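Local coordinates for membrane lipoprotein TpN32 (Treponema pallidum, PDB 1XS5) that binds L-methionine in the cleft of a periplasmic-binding-protein fold and probably serves as the methionine-capturing lipoprotein of a transport system, at residues A[11-16]-A[81-86]; A[52-57]-A[198-203]. All blocks are in the same frame, centred on the assembly; numbering follows the deposited sequence.

Contact 1. Residues A[11-16]-A[81-86]; sequences SEPHAR and HVEPLA. With MET (methionine), chain B.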
# COMPACT_ATOMS: atom_id res chain seq x y z
N SER A 11 -9.07 3.59 2.07
CA SER A 11 -9.77 2.45 2.68
C SER A 11 -9.15 2.04 4.01
O SER A 11 -8.26 2.70 4.55
CB SER A 11 -9.61 1.23 1.75
OG SER A 11 -8.26 0.73 1.82
N GLU A 12 -9.65 0.93 4.52
CA GLU A 12 -9.08 0.36 5.74
C GLU A 12 -7.73 -0.18 5.26
O GLU A 12 -7.59 -0.56 4.10
CB GLU A 12 -9.96 -0.78 6.23
CG GLU A 12 -11.31 -0.29 6.79
CD GLU A 12 -11.14 0.69 7.97
OE1 GLU A 12 -10.03 0.81 8.50
OE2 GLU A 12 -12.14 1.33 8.39
N PRO A 13 -6.75 -0.28 6.16
CA PRO A 13 -6.81 0.07 7.59
C PRO A 13 -6.53 1.54 7.89
O PRO A 13 -6.69 1.98 9.04
CB PRO A 13 -5.73 -0.83 8.18
CG PRO A 13 -4.62 -0.72 7.09
CD PRO A 13 -5.48 -0.97 5.83
N HIS A 14 -6.12 2.29 6.88
CA HIS A 14 -5.76 3.69 7.09
C HIS A 14 -6.91 4.49 7.67
O HIS A 14 -6.70 5.41 8.49
CB HIS A 14 -5.31 4.33 5.75
CG HIS A 14 -4.24 3.55 5.05
ND1 HIS A 14 -4.41 2.23 4.69
CD2 HIS A 14 -2.98 3.88 4.70
CE1 HIS A 14 -3.29 1.78 4.14
NE2 HIS A 14 -2.41 2.76 4.13
N ALA A 15 -8.13 4.17 7.26
CA ALA A 15 -9.29 4.93 7.74
C ALA A 15 -9.46 4.81 9.25
O ALA A 15 -9.68 5.80 9.93
CB ALA A 15 -10.57 4.48 7.03
N ARG A 16 -9.40 3.60 9.78
CA ARG A 16 -9.51 3.45 11.23
C ARG A 16 -8.36 4.20 11.96
O ARG A 16 -8.58 4.82 12.99
CB ARG A 16 -9.51 1.96 11.58
CG ARG A 16 -9.90 1.70 13.00
CD ARG A 16 -11.35 2.10 13.22
NE ARG A 16 -11.70 1.97 14.64
CZ ARG A 16 -12.83 2.39 15.18
NH1 ARG A 16 -13.75 2.99 14.41
NH2 ARG A 16 -13.05 2.23 16.48
N HIS A 81 3.30 2.81 8.91
CA HIS A 81 3.13 1.38 9.09
C HIS A 81 3.57 0.62 7.85
O HIS A 81 3.80 1.23 6.83
CB HIS A 81 1.68 1.05 9.41
CG HIS A 81 0.72 1.15 8.24
ND1 HIS A 81 -0.07 2.25 8.01
CD2 HIS A 81 0.40 0.25 7.28
CE1 HIS A 81 -0.85 2.02 6.96
NE2 HIS A 81 -0.59 0.81 6.50
N VAL A 82 3.69 -0.71 7.99
CA VAL A 82 4.08 -1.60 6.89
C VAL A 82 2.93 -2.60 6.70
O VAL A 82 2.32 -3.02 7.67
CB VAL A 82 5.41 -2.39 7.18
CG1 VAL A 82 6.59 -1.40 7.35
CG2 VAL A 82 5.26 -3.27 8.44
N GLU A 83 2.59 -2.93 5.44
CA GLU A 83 1.50 -3.86 5.13
C GLU A 83 2.17 -4.87 4.18
O GLU A 83 2.26 -4.60 2.97
CB GLU A 83 0.46 -3.14 4.27
CG GLU A 83 -0.78 -2.72 4.83
CD GLU A 83 -1.50 -1.78 3.84
OE1 GLU A 83 -1.76 -2.17 2.68
OE2 GLU A 83 -1.76 -0.64 4.24
N PRO A 84 2.64 -6.01 4.69
CA PRO A 84 3.29 -6.96 3.79
C PRO A 84 2.44 -7.41 2.62
O PRO A 84 1.24 -7.73 2.74
CB PRO A 84 3.68 -8.14 4.70
CG PRO A 84 3.74 -7.52 6.10
CD PRO A 84 2.54 -6.57 6.06
N LEU A 85 3.10 -7.41 1.46
CA LEU A 85 2.48 -7.87 0.20
C LEU A 85 2.67 -9.39 0.15
O LEU A 85 3.77 -9.89 0.48
CB LEU A 85 3.22 -7.26 -0.97
CG LEU A 85 2.67 -7.59 -2.36
CD1 LEU A 85 1.32 -6.89 -2.50
CD2 LEU A 85 3.63 -7.07 -3.40
N ALA A 86 1.63 -10.12 -0.25
CA ALA A 86 1.71 -11.58 -0.34
C ALA A 86 1.02 -12.15 -1.58
O ALA A 86 0.14 -11.50 -2.15
CB ALA A 86 1.05 -12.20 0.92
N MET B . -1.50 0.15 1.36
CA MET B . -0.77 -0.15 0.07
C MET B . 0.43 -1.11 0.25
O MET B . 0.56 -2.08 -0.54
CB MET B . -0.25 1.15 -0.57
CG MET B . 0.22 0.94 -1.99
SD MET B . 0.88 2.42 -2.79
CE MET B . -0.71 3.22 -3.24
OXT MET B . 1.22 -0.88 1.19

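Contact 2. Residues A[52-57]-A[198-203]; sequences ILMNFF and NVLVVK. With MET (methionine), chain B.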
# COMPACT_ATOMS: atom_id res chain seq x y z
N ILE A 52 -7.11 19.16 -0.11
CA ILE A 52 -6.86 18.52 1.18
C ILE A 52 -5.38 18.85 1.56
O ILE A 52 -4.54 19.07 0.68
CB ILE A 52 -7.06 17.01 1.13
CG1 ILE A 52 -6.37 16.43 -0.10
CG2 ILE A 52 -8.58 16.67 1.11
CD1 ILE A 52 -6.41 14.91 -0.11
N LEU A 53 -5.07 18.84 2.84
CA LEU A 53 -3.73 19.18 3.33
C LEU A 53 -2.78 17.98 3.27
O LEU A 53 -1.56 18.13 3.10
CB LEU A 53 -3.85 19.66 4.78
CG LEU A 53 -2.58 20.26 5.38
CD1 LEU A 53 -2.00 21.34 4.44
CD2 LEU A 53 -2.92 20.86 6.73
N MET A 54 -3.34 16.79 3.42
CA MET A 54 -2.50 15.61 3.39
C MET A 54 -3.26 14.39 2.95
O MET A 54 -4.47 14.43 2.79
CB MET A 54 -1.90 15.37 4.80
CG MET A 54 -2.89 15.08 5.87
SD MET A 54 -2.34 15.59 7.61
CE MET A 54 -3.37 17.00 7.98
N ASN A 55 -2.54 13.29 2.71
CA ASN A 55 -3.24 12.06 2.40
C ASN A 55 -2.51 10.94 3.04
O ASN A 55 -1.33 11.08 3.44
CB ASN A 55 -3.51 11.80 0.89
CG ASN A 55 -2.28 11.59 0.04
OD1 ASN A 55 -1.29 10.91 0.43
ND2 ASN A 55 -2.34 12.15 -1.19
N PHE A 56 -3.22 9.83 3.21
CA PHE A 56 -2.60 8.68 3.87
C PHE A 56 -3.08 7.39 3.19
O PHE A 56 -4.12 6.82 3.54
CB PHE A 56 -2.97 8.72 5.37
CG PHE A 56 -2.39 7.56 6.18
CD1 PHE A 56 -1.08 7.14 6.00
CD2 PHE A 56 -3.13 6.94 7.14
CE1 PHE A 56 -0.56 6.10 6.79
CE2 PHE A 56 -2.60 5.93 7.92
CZ PHE A 56 -1.33 5.53 7.73
N PHE A 57 -2.30 6.93 2.21
CA PHE A 57 -2.70 5.69 1.51
C PHE A 57 -1.60 4.98 0.72
O PHE A 57 -1.82 3.88 0.25
CB PHE A 57 -3.80 5.99 0.48
CG PHE A 57 -3.25 6.60 -0.81
CD1 PHE A 57 -2.88 7.94 -0.87
CD2 PHE A 57 -3.12 5.81 -1.96
CE1 PHE A 57 -2.39 8.50 -2.07
CE2 PHE A 57 -2.64 6.35 -3.15
CZ PHE A 57 -2.28 7.70 -3.22
N ASN A 198 3.99 2.72 4.50
CA ASN A 198 2.98 3.70 4.10
C ASN A 198 3.26 4.97 4.87
O ASN A 198 3.55 4.94 6.08
CB ASN A 198 1.59 3.16 4.40
CG ASN A 198 1.12 2.13 3.36
OD1 ASN A 198 -0.06 2.08 3.02
ND2 ASN A 198 2.06 1.30 2.85
N VAL A 199 3.14 6.09 4.18
CA VAL A 199 3.51 7.38 4.74
C VAL A 199 2.41 8.43 4.69
O VAL A 199 1.47 8.35 3.88
CB VAL A 199 4.70 7.98 3.95
CG1 VAL A 199 6.01 7.25 4.27
CG2 VAL A 199 4.42 7.85 2.45
N LEU A 200 2.57 9.45 5.54
CA LEU A 200 1.63 10.57 5.59
C LEU A 200 2.26 11.52 4.57
O LEU A 200 3.43 11.86 4.68
CB LEU A 200 1.63 11.17 6.99
CG LEU A 200 0.69 12.38 7.11
CD1 LEU A 200 -0.76 11.90 6.74
CD2 LEU A 200 0.77 12.97 8.54
N VAL A 201 1.50 12.01 3.59
CA VAL A 201 2.05 12.84 2.52
C VAL A 201 1.45 14.22 2.41
O VAL A 201 0.23 14.40 2.60
CB VAL A 201 1.87 12.07 1.15
CG1 VAL A 201 2.11 12.98 -0.07
CG2 VAL A 201 2.84 10.86 1.14
N VAL A 202 2.30 15.21 2.13
CA VAL A 202 1.82 16.59 1.93
C VAL A 202 2.56 17.23 0.76
O VAL A 202 3.49 16.64 0.17
CB VAL A 202 2.02 17.48 3.19
CG1 VAL A 202 1.25 16.89 4.38
CG2 VAL A 202 3.53 17.62 3.52
N LYS A 203 2.13 18.44 0.39
CA LYS A 203 2.81 19.13 -0.68
C LYS A 203 4.11 19.69 -0.11
O LYS A 203 4.15 20.07 1.05
CB LYS A 203 1.94 20.26 -1.20
CG LYS A 203 2.61 21.06 -2.26
CD LYS A 203 1.93 22.40 -2.30
CE LYS A 203 0.71 22.30 -3.15
NZ LYS A 203 1.25 22.20 -4.53
N MET B . -1.50 0.15 1.36
CA MET B . -0.77 -0.15 0.07
C MET B . 0.43 -1.11 0.25
O MET B . 0.56 -2.08 -0.54
CB MET B . -0.25 1.15 -0.57
CG MET B . 0.22 0.94 -1.99
SD MET B . 0.88 2.42 -2.79
CE MET B . -0.71 3.22 -3.24
OXT MET B . 1.22 -0.88 1.19
O HOH W 1 -0.18 19.77 1.44
O HOH W 2 -0.08 8.71 1.59

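Contact 1. Residues A[11-16]-A[81-86]
Buried side chains, His14 and Pro13 from one side and His81 and Glu83 from the other, meet at the wall of the methionine pocket, where the start of helix 14-26 faces the end of strand 74-82 and the chain that follows it. The backbones stay well apart, CA of His14 lying 9.4 Å from CA of His81, and the side chains bridge the gap. The two imidazoles form an edge-to-face pair with planes at 65°: CE1 of His81 sits over one face of His14, displaced toward the rim, 3.3 Å from His14 NE2. On the His81 side, chi1 (74°) sets CG between the backbone N and the carbonyl carbon. The plane of the Glu83 carboxylate stands nearly perpendicular (85°) to the His14 ring. Pro13, which follows a cis peptide bond in the turn leading into helix 14-26, meets the Glu83 side chain tip to tip.

No hydrogen bond crosses between 11-16 and 81-86; the polar chemistry runs beside the ring pair. His81 NE2 donates to Glu83 OE2 at 2.9 Å, although the place of OE2 is less sure. Glu83 OE1 accepts the ligand amino group, MET N, at 2.7 Å, and a weak second bond runs from MET N to OE2. NE2 of His14 is bonded to Asn198 OD1. As far as OE2 can be trusted, His81 is placed to act as a second-shell residue that steadies the carboxylate, and Glu83 offers the charge expected to favour a protonated methionine amino group.

Contact 2. Residues A[52-57]-A[198-203]
Strands 54-59 and 198-203 are antiparallel neighbours inside the mixed six-stranded sheet, and this contact joins them up to the edge of the methionine pocket. Asn55 and Val201 form a hydrogen-bonded pair, with Asn55 N to Val201 O and Val201 N to Asn55 O both at 3.0 Å. Their side chains lie next to each other on the same face, Asn55 OD1 being 3.4 Å from Val201 CB; Asn55 ND2 is held by Asn44 of helix 40-49.

On the face that carries Phe56 and Leu200, apolar side chains meet. Leu200 has CG anti to the backbone N (chi1 179°). Its CD1 lies 3.9 Å from Met54 CG and also against Phe56 CB, while Val202 CG1 packs on Met54 CB. The Phe56 ring turns its edge to the strand, CD1 lying 3.5 Å from Val199 O.

Water bridges extend the pairing at both ends. One water joins Leu53 O to Lys203 N; another is bound by Phe57 N, Asn55 OD1 and Val199 O where the chain turns a corner at Phe57. At the start of strand 198-203, Asn198 grips the ligand with both ends of its amide: OD1 accepts MET N at 2.9 Å as well as His14 NE2, and ND2 gives a nearly straight bond to MET OXT (168°). Phe57 CE2 approaches the ligand methyl, MET CE, at 3.7 Å. Strand ends that deliver ligand-binding residues to a cleft are typical of periplasmic binding proteins.

In the fold
Both contacts are buried, but contact 1 lies deeper, its centre about 6 Å from the centre of the chain, against about 13 Å for the centre of contact 2. They share one sheet, since strands 74-82 and 198-203 are neighbours in it, and a probable hydrogen bond joins His81 O to Asn198 N. The probable bond between His14 and Asn198 ties them through side chains as well. Contact 2 is backbone pairing with apolar packing on one face and water bridges at its ends; contact 1 has no hydrogen bond across it and relies on rings and a carboxylate. Both serve the one methionine ligand.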